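Local coordinates for protein beta-1,3-glucanosyltransferase (PDB 4WTP) that belongs to the family 17 glycoside hydrolases and folds as a compact barrel of parallel strands ringed by helices, at residues 50-55 against 80-85; 164-169 against 184-189; 219-224 against 259-264. All coordinates share one frame; numbering follows the deposited sequence.

How the interactions relate
Interaction 1 lies toward the surface, between helices 52-62 and 79-90, whereas interactions 2 and 3 are buried in the strand layer. Their centres lie about 17, 9 and 7 Å from that of the chain, in that order. Interactions 2 and 3, centres about 8 Å apart, meet on and just after neighbouring strands 182-186 and 219-223, where Asn186 OD1 and Ser222 OG, and Ala187 O and Thr224 OG1, are probably hydrogen-bonded. Chemistry follows place: interaction 1 is apolar with no hydrogen bond across it, interaction 2 is mainly a parallel backbone pairing, and interaction 3 adds a salt bridge and a larger share of aliphatic packing to its backbone bonds.

Interaction 1: 50-55 against 80-85; sequences PTVDSM and ASLALA
Leu82 reaches from helix 79-90 into the start of helix 52-62 and meets two side chains there, Val52 and Met55, each crossing it at about a right angle. Its branch point makes the nearest approach to the valine: Leu82 CG lies 3.5 Å from Val52 CG1. One methyl goes further, to the turn that precedes the helix, where Leu82 CD2 is 3.5 Å from Pro50 O and 3.8 Å from Thr51 CA, the residue at the N-cap position. The leucine chi1 of -98° lies well off a staggered value and puts CG against Val52 while CD2 points to this turn.

Met55 works on the inner flank. Its CG stands anti to the carbonyl carbon (chi1 -76°), and the chain runs on extended, carrying sulfur and methyl across to the other helix. Met55 CE rests 3.7 Å from Leu82 CB, while Met55 SD sits 3.6 Å from Ala83 CA and 3.9 Å from Ala83 CB; the small alanine lets the sulfur lie close against the helix backbone.

No hydrogen bond crosses the contact, which buries 255 Å² in all. Behind it, Met55 also touches Tyr42 and Ala83 packs on Ile94 of strand 93-98, and the Cys49-Cys77 disulfide ties the chain just ahead of both helices. Such apolar meshing of successive helices is characteristic of the outer layer of a beta/alpha barrel.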
loop_
_atom_site.group_PDB
_atom_site.type_symbol
_atom_site.label_atom_id
_atom_site.label_comp_id
_atom_site.label_asym_id
_atom_site.label_seq_id
_atom_site.Cartn_x
_atom_site.Cartn_y
_atom_site.Cartn_z
ATOM N N PRO A 50 -1.205 9.537 15.342
ATOM C CA PRO A 50 0.208 9.863 15.304
ATOM C C PRO A 50 0.470 11.375 15.194
ATOM O O PRO A 50 -0.429 12.152 14.902
ATOM C CB PRO A 50 0.697 9.139 14.036
ATOM C CG PRO A 50 -0.528 8.979 13.196
ATOM C CD PRO A 50 -1.616 8.708 14.191
ATOM N N THR A 51 1.720 11.758 15.404
ATOM C CA THR A 51 2.165 13.136 15.268
ATOM C C THR A 51 3.435 13.168 14.421
ATOM O O THR A 51 4.041 12.131 14.173
ATOM C CB THR A 51 2.496 13.721 16.640
ATOM O OG1 THR A 51 3.869 14.135 16.654
ATOM C CG2 THR A 51 2.285 12.671 17.735
ATOM N N VAL A 52 3.840 14.357 13.990
ATOM C CA VAL A 52 4.997 14.465 13.095
ATOM C C VAL A 52 6.291 13.847 13.636
ATOM O O VAL A 52 7.008 13.175 12.880
ATOM C CB VAL A 52 5.248 15.917 12.614
ATOM C CG1 VAL A 52 4.047 16.455 11.891
ATOM C CG2 VAL A 52 5.603 16.826 13.761
ATOM N N ASP A 53 6.578 14.057 14.926
ATOM C CA ASP A 53 7.782 13.484 15.533
ATOM C C ASP A 53 7.610 11.985 15.725
ATOM O O ASP A 53 8.556 11.226 15.547
ATOM C CB ASP A 53 8.080 14.140 16.891
ATOM C CG ASP A 53 8.689 15.535 16.756
ATOM O OD1 ASP A 53 9.144 15.856 15.637
ATOM O OD2 ASP A 53 8.718 16.284 17.750
ATOM N N SER A 54 6.402 11.580 16.131
ATOM C CA SER A 54 6.039 10.169 16.276
ATOM C C SER A 54 6.178 9.458 14.940
ATOM O O SER A 54 6.678 8.339 14.881
ATOM C CB SER A 54 4.584 10.052 16.739
ATOM O OG SER A 54 4.234 8.731 17.099
ATOM N N MET A 55 5.720 10.111 13.876
ATOM C CA MET A 55 5.908 9.582 12.535
ATOM C C MET A 55 7.375 9.609 12.165
ATOM O O MET A 55 7.872 8.658 11.571
ATOM C CB MET A 55 5.166 10.402 11.500
ATOM C CG MET A 55 3.688 10.183 11.451
ATOM S SD MET A 55 3.175 10.763 9.818
ATOM C CE MET A 55 1.446 10.495 9.884
ATOM N N ALA A 80 -2.020 12.675 5.738
ATOM C CA ALA A 80 -1.248 13.032 4.537
ATOM C C ALA A 80 -0.326 14.245 4.773
ATOM O O ALA A 80 0.853 14.211 4.437
ATOM C CB ALA A 80 -2.153 13.236 3.341
ATOM N N SER A 81 -0.871 15.313 5.361
ATOM C CA SER A 81 -0.055 16.506 5.688
ATOM C C SER A 81 1.078 16.193 6.678
ATOM O O SER A 81 2.248 16.572 6.467
ATOM C CB SER A 81 -0.940 17.622 6.258
ATOM O OG SER A 81 -0.174 18.768 6.637
ATOM N N LEU A 82 0.754 15.405 7.708
ATOM C CA LEU A 82 1.784 14.968 8.667
ATOM C C LEU A 82 2.877 14.103 8.031
ATOM O O LEU A 82 4.077 14.333 8.242
ATOM C CB LEU A 82 1.157 14.216 9.841
ATOM C CG LEU A 82 0.908 15.007 11.129
ATOM C CD1 LEU A 82 0.164 16.305 10.854
ATOM C CD2 LEU A 82 0.183 14.151 12.152
ATOM N N ALA A 83 2.454 13.137 7.201
ATOM C CA ALA A 83 3.417 12.237 6.559
ATOM C C ALA A 83 4.305 12.933 5.513
ATOM O O ALA A 83 5.481 12.615 5.361
ATOM C CB ALA A 83 2.683 11.055 5.954
ATOM N N LEU A 84 3.725 13.934 4.833
ATOM C CA LEU A 84 4.506 14.771 3.903
ATOM C C LEU A 84 5.647 15.496 4.658
ATOM O O LEU A 84 6.781 15.502 4.215
ATOM C CB LEU A 84 3.592 15.770 3.155
ATOM C CG LEU A 84 2.758 15.149 2.021
ATOM C CD1 LEU A 84 1.556 16.020 1.656
ATOM C CD2 LEU A 84 3.647 14.900 0.805
ATOM N N ALA A 85 5.328 16.048 5.813
ATOM C CA ALA A 85 6.349 16.755 6.607
ATOM C C ALA A 85 7.415 15.808 7.187
ATOM O O ALA A 85 8.620 16.082 7.098
ATOM C CB ALA A 85 5.694 17.587 7.686
#

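Interaction 2: 164-169 against 184-189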
loop_
_atom_site.group_PDB
_atom_site.type_symbol
_atom_site.label_atom_id
_atom_site.label_comp_id
_atom_site.label_asym_id
_atom_site.label_seq_id
_atom_site.Cartn_x
_atom_site.Cartn_y
_atom_site.Cartn_z
ATOM N N ALA A 164 -3.112 6.303 -9.838
ATOM C CA ALA A 164 -3.413 4.881 -9.926
ATOM C C ALA A 164 -4.683 4.630 -9.142
ATOM O O ALA A 164 -5.187 5.516 -8.470
ATOM C CB ALA A 164 -2.287 4.058 -9.325
ATOM N N THR A 165 -5.210 3.420 -9.268
ATOM C CA THR A 165 -6.106 2.891 -8.259
ATOM C C THR A 165 -5.580 1.536 -7.829
ATOM O O THR A 165 -4.805 0.915 -8.560
ATOM C CB THR A 165 -7.540 2.821 -8.785
ATOM O OG1 THR A 165 -8.445 2.712 -7.669
ATOM C CG2 THR A 165 -7.690 1.672 -9.792
ATOM N N ALA A 166 -5.949 1.124 -6.624
ATOM C CA ALA A 166 -5.535 -0.185 -6.112
ATOM C C ALA A 166 -6.754 -1.089 -5.991
ATOM O O ALA A 166 -7.793 -0.645 -5.495
ATOM C CB ALA A 166 -4.897 -0.020 -4.728
ATOM N N ASP A 167 -6.636 -2.324 -6.463
ATOM C CA ASP A 167 -7.735 -3.270 -6.308
ATOM C C ASP A 167 -7.222 -4.675 -6.450
ATOM O O ASP A 167 -6.044 -4.885 -6.725
ATOM C CB ASP A 167 -8.888 -2.964 -7.294
ATOM C CG ASP A 167 -10.276 -3.207 -6.670
ATOM O OD1 ASP A 167 -10.443 -4.188 -5.941
ATOM O OD2 ASP A 167 -11.203 -2.385 -6.861
ATOM N N VAL A 168 -8.123 -5.642 -6.310
ATOM C CA VAL A 168 -7.773 -7.045 -6.449
ATOM C C VAL A 168 -7.582 -7.401 -7.907
ATOM O O VAL A 168 -7.951 -6.619 -8.805
ATOM C CB VAL A 168 -8.820 -7.958 -5.789
ATOM C CG1 VAL A 168 -8.879 -7.649 -4.313
ATOM C CG2 VAL A 168 -10.185 -7.797 -6.445
ATOM N N TYR A 169 -7.002 -8.566 -8.165
ATOM C CA TYR A 169 -6.451 -8.816 -9.495
ATOM C C TYR A 169 -7.489 -8.905 -10.614
ATOM O O TYR A 169 -7.143 -8.701 -11.785
ATOM C CB TYR A 169 -5.539 -10.035 -9.495
ATOM C CG TYR A 169 -6.244 -11.371 -9.352
ATOM C CD1 TYR A 169 -6.703 -12.069 -10.479
ATOM C CD2 TYR A 169 -6.417 -11.943 -8.095
ATOM C CE1 TYR A 169 -7.339 -13.299 -10.339
ATOM C CE2 TYR A 169 -7.056 -13.165 -7.942
ATOM C CZ TYR A 169 -7.512 -13.830 -9.072
ATOM O OH TYR A 169 -8.129 -15.046 -8.932
ATOM N N MET A 184 -2.272 -0.573 -9.532
ATOM C CA MET A 184 -1.642 -1.181 -8.359
ATOM C C MET A 184 -2.501 -2.324 -7.836
ATOM O O MET A 184 -3.698 -2.169 -7.560
ATOM C CB MET A 184 -1.428 -0.171 -7.232
ATOM C CG MET A 184 -0.624 1.063 -7.609
ATOM S SD MET A 184 0.052 2.035 -6.161
ATOM C CE MET A 184 1.586 1.102 -5.867
ATOM N N MET A 185 -1.890 -3.475 -7.695
ATOM C CA MET A 185 -2.566 -4.667 -7.197
ATOM C C MET A 185 -2.468 -4.878 -5.697
ATOM O O MET A 185 -1.428 -4.801 -5.128
ATOM C CB MET A 185 -1.947 -5.878 -7.877
ATOM C CG MET A 185 -2.649 -7.218 -7.560
ATOM S SD MET A 185 -1.925 -8.766 -8.342
ATOM C CE MET A 185 -0.328 -8.964 -7.435
ATOM N N ASN A 186 -3.606 -5.202 -5.102
ATOM C CA ASN A 186 -3.606 -5.718 -3.718
ATOM C C ASN A 186 -3.856 -7.198 -3.845
ATOM O O ASN A 186 -4.849 -7.602 -4.479
ATOM C CB ASN A 186 -4.780 -5.161 -2.916
ATOM C CG ASN A 186 -4.748 -3.660 -2.719
ATOM O OD1 ASN A 186 -3.726 -3.005 -2.811
ATOM N ND2 ASN A 186 -5.899 -3.121 -2.364
ATOM N N ALA A 187 -3.010 -8.029 -3.251
ATOM C CA ALA A 187 -3.247 -9.477 -3.309
ATOM C C ALA A 187 -2.642 -10.121 -2.091
ATOM O O ALA A 187 -1.464 -9.884 -1.785
ATOM C CB ALA A 187 -2.634 -10.073 -4.578
ATOM N N PHE A 188 -3.399 -10.996 -1.442
ATOM C CA PHE A 188 -2.917 -11.753 -0.305
ATOM C C PHE A 188 -3.233 -13.223 -0.467
ATOM O O PHE A 188 -4.333 -13.671 -0.085
ATOM C CB PHE A 188 -3.588 -11.271 0.976
ATOM C CG PHE A 188 -3.175 -9.879 1.396
ATOM C CD1 PHE A 188 -3.827 -8.759 0.850
ATOM C CD2 PHE A 188 -2.165 -9.686 2.359
ATOM C CE1 PHE A 188 -3.461 -7.474 1.231
ATOM C CE2 PHE A 188 -1.811 -8.392 2.756
ATOM C CZ PHE A 188 -2.454 -7.300 2.181
ATOM N N PRO A 189 -2.265 -14.005 -0.971
ATOM C CA PRO A 189 -2.441 -15.447 -1.010
ATOM C C PRO A 189 -2.880 -16.065 0.336
ATOM O O PRO A 189 -3.600 -17.079 0.341
ATOM C CB PRO A 189 -1.073 -15.932 -1.473
ATOM C CG PRO A 189 -0.634 -14.844 -2.432
ATOM C CD PRO A 189 -1.098 -13.572 -1.770
HETATM O O HOH W 1 -5.847 -9.776 -5.805
#
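Ala166 pairs with Met184 and Asp167 with Met185 on parallel strands whose axes approach to 4.7 Å with 18° between their directions. Met184 is gripped from both ends: its N donates to Thr165 O at 3.1 Å, and its O accepts from Asp167 N, also at 3.1 Å. The next bond, Asn186 N to Asp167 O, is 2.9 Å long and nearly straight at its hydrogen (174°), although the donor stands well above the carbonyl plane. Farther along, water 1 bridges the two segments, donating to Asn186 O at 2.7 Å and accepting from Tyr169 N at 2.9 Å.

The pairing closes the beta-alpha-beta unit of strand 163-167, helix 174-177 and strand 182-186 within the barrel wall. On the face of Ala166 and Met184, the Ala166 methyl packs 3.7 Å from Asn186 OD1, an oxygen that also bonds Ser222 OG; Met184 CG touches the Ala164 methyl. On the face of Asp167, Met185 has CG anti to its backbone N (chi1 -174°) and brings its SD within 4.0 Å of Tyr169 CB, under helix 196-212. Asp167 turns back on its own segment, OD1 receiving Val168 N through the anti lone pair.

Interaction 3: 219-224 against 259-264; sequences VKISET and IDLLYF
Backbone bonds set the alignment of Ile221 with Leu261. Ile221 uses both its polar atoms on the facing segment: its N donates to Asp260 O at 2.9 Å, almost straight (172°), and its O accepts from Leu262 N at 2.8 Å. Farther along, Phe264 N reaches Thr224 O at 2.8 Å but on a more bent path (155°). The regular pattern fails between these bonds, where Ser222 leaves the extended conformation (psi -24°) and the buried Thr224 N finds no partner in the model. At the other end water 2 bridges the segments, donating to Val219 O and accepting from Asp260 N.

The charged pair is Lys220 and Asp260, whose side chains run alongside each other and point the same way. In the lysine conformer described, one of two modelled, NZ meets Asp260 OD2 at 2.6 Å on the anti lone pair; the alternative makes this salt bridge less certain. In this conformer NZ also hydrogen-bonds Tyr95 OH, and the lysine makes a cation-pi contact with Phe182.

Apolar contacts fill the flank beneath helices 196-212 and 240-256. Ile221 CG2 is pressed unusually tightly on Leu261 CD1 (3.5 Å), and Ile221 CG1 lies 4.0 Å from Ile259 CG2. The Thr224 side chain crosses that of Leu261 at about a right angle, its CG2 4.0 Å from Leu261 CD1.

Two aromatic residues complete the contact. The Tyr263 ring turns one face to Thr224 O, which sits offset toward the rim, while Phe264 runs beside Glu223, CD2 nearest the glutamate CG.

Strands 219-223 and 262-263 are the seventh and eighth of the parallel sheet, so their pairing closes the ring of an eight-stranded beta/alpha barrel, the TIM-barrel fold of family 17.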
loop_
_atom_site.group_PDB
_atom_site.type_symbol
_atom_site.label_atom_id
_atom_site.label_comp_id
_atom_site.label_asym_id
_atom_site.label_seq_id
_atom_site.Cartn_x
_atom_site.Cartn_y
_atom_site.Cartn_z
ATOM N N VAL A 219 2.316 -1.753 -14.068
ATOM C CA VAL A 219 1.621 -2.405 -12.981
ATOM C C VAL A 219 2.554 -2.528 -11.777
ATOM O O VAL A 219 3.635 -3.105 -11.870
ATOM C CB VAL A 219 1.115 -3.827 -13.379
ATOM C CG1 VAL A 219 0.360 -4.432 -12.219
ATOM C CG2 VAL A 219 0.190 -3.744 -14.606
ATOM N N LYS A 220 2.122 -1.992 -10.639
ATOM C CA LYS A 220 2.861 -2.085 -9.394
ATOM C C LYS A 220 2.014 -2.884 -8.405
ATOM O O LYS A 220 0.848 -3.193 -8.665
ATOM C CB LYS A 220 3.166 -0.676 -8.857
ATOM C CG LYS A 220 3.867 0.205 -9.886
ATOM C CD LYS A 220 4.317 1.535 -9.304
ATOM C CE LYS A 220 4.942 2.396 -10.381
ATOM N NZ LYS A 220 6.174 3.018 -9.838
ATOM N N ILE A 221 2.609 -3.230 -7.274
ATOM C CA ILE A 221 1.882 -3.958 -6.216
ATOM C C ILE A 221 1.700 -3.020 -5.035
ATOM O O ILE A 221 2.679 -2.604 -4.419
ATOM C CB ILE A 221 2.583 -5.280 -5.850
ATOM C CG1 ILE A 221 2.672 -6.188 -7.091
ATOM C CG2 ILE A 221 1.853 -5.976 -4.705
ATOM C CD1 ILE A 221 3.431 -7.483 -6.860
ATOM N N SER A 222 0.456 -2.686 -4.700
ATOM C CA SER A 222 0.204 -1.771 -3.594
ATOM C C SER A 222 0.141 -2.452 -2.233
ATOM O O SER A 222 0.373 -1.794 -1.230
ATOM C CB SER A 222 -1.064 -0.971 -3.842
ATOM O OG SER A 222 -2.018 -1.818 -4.438
ATOM N N GLU A 223 -0.176 -3.748 -2.204
ATOM C CA GLU A 223 -0.217 -4.471 -0.922
ATOM C C GLU A 223 -0.024 -5.958 -1.141
ATOM O O GLU A 223 -0.718 -6.575 -1.991
ATOM C CB GLU A 223 -1.575 -4.355 -0.200
ATOM C CG GLU A 223 -2.063 -3.010 0.253
ATOM C CD GLU A 223 -3.479 -3.084 0.763
ATOM O OE1 GLU A 223 -4.097 -4.154 0.718
ATOM O OE2 GLU A 223 -4.022 -2.060 1.144
ATOM N N THR A 224 0.852 -6.548 -0.315
ATOM C CA THR A 224 0.831 -7.982 -0.042
ATOM C C THR A 224 1.653 -8.183 1.229
ATOM O O THR A 224 2.499 -7.348 1.571
ATOM C CB THR A 224 1.401 -8.830 -1.186
ATOM O OG1 THR A 224 1.027 -10.184 -0.940
ATOM C CG2 THR A 224 2.933 -8.772 -1.229
ATOM N N ILE A 259 9.490 -5.305 -10.566
ATOM C CA ILE A 259 8.194 -4.819 -10.173
ATOM C C ILE A 259 8.336 -3.974 -8.910
ATOM O O ILE A 259 9.039 -4.396 -7.984
ATOM C CB ILE A 259 7.272 -6.011 -9.893
ATOM C CG1 ILE A 259 7.082 -6.861 -11.158
ATOM C CG2 ILE A 259 5.942 -5.554 -9.324
ATOM C CD1 ILE A 259 6.470 -8.197 -10.857
ATOM N N ASP A 260 7.676 -2.815 -8.876
ATOM C CA ASP A 260 7.628 -1.950 -7.691
ATOM C C ASP A 260 6.555 -2.455 -6.717
ATOM O O ASP A 260 5.396 -2.627 -7.101
ATOM C CB ASP A 260 7.338 -0.479 -8.067
ATOM C CG ASP A 260 8.420 0.171 -8.915
ATOM O OD1 ASP A 260 9.568 -0.319 -8.936
ATOM O OD2 ASP A 260 8.077 1.207 -9.510
ATOM N N LEU A 261 6.977 -2.681 -5.472
ATOM C CA LEU A 261 6.132 -3.262 -4.443
ATOM C C LEU A 261 6.082 -2.405 -3.178
ATOM O O LEU A 261 7.140 -2.010 -2.658
ATOM C CB LEU A 261 6.688 -4.645 -4.062
ATOM C CG LEU A 261 6.209 -5.243 -2.735
ATOM C CD1 LEU A 261 4.747 -5.599 -2.863
ATOM C CD2 LEU A 261 7.059 -6.450 -2.357
ATOM N N LEU A 262 4.878 -2.172 -2.667
ATOM C CA LEU A 262 4.704 -1.596 -1.322
ATOM C C LEU A 262 4.327 -2.758 -0.404
ATOM O O LEU A 262 3.230 -3.344 -0.549
ATOM C CB LEU A 262 3.579 -0.557 -1.331
ATOM C CG LEU A 262 3.817 0.630 -2.268
ATOM C CD1 LEU A 262 2.576 1.531 -2.270
ATOM C CD2 LEU A 262 5.106 1.380 -1.901
ATOM N N TYR A 263 5.229 -3.099 0.504
ATOM C CA TYR A 263 4.996 -4.257 1.367
ATOM C C TYR A 263 3.998 -3.923 2.485
ATOM O O TYR A 263 3.990 -2.808 2.999
ATOM C CB TYR A 263 6.330 -4.749 1.942
ATOM C CG TYR A 263 6.177 -6.108 2.581
ATOM C CD1 TYR A 263 6.158 -7.274 1.806
ATOM C CD2 TYR A 263 5.948 -6.226 3.947
ATOM C CE1 TYR A 263 5.931 -8.515 2.373
ATOM C CE2 TYR A 263 5.714 -7.467 4.522
ATOM C CZ TYR A 263 5.706 -8.594 3.729
ATOM O OH TYR A 263 5.424 -9.830 4.275
ATOM N N PHE A 264 3.157 -4.888 2.842
ATOM C CA PHE A 264 2.152 -4.692 3.902
ATOM C C PHE A 264 2.517 -5.553 5.111
ATOM O O PHE A 264 2.468 -6.779 4.996
ATOM C CB PHE A 264 0.756 -5.105 3.380
ATOM C CG PHE A 264 -0.350 -4.752 4.320
ATOM C CD1 PHE A 264 -0.748 -5.648 5.330
ATOM C CD2 PHE A 264 -0.944 -3.493 4.259
ATOM C CE1 PHE A 264 -1.749 -5.298 6.233
ATOM C CE2 PHE A 264 -1.943 -3.144 5.162
ATOM C CZ PHE A 264 -2.341 -4.042 6.157
HETATM O O HOH W 2 6.161 -2.164 -11.231
#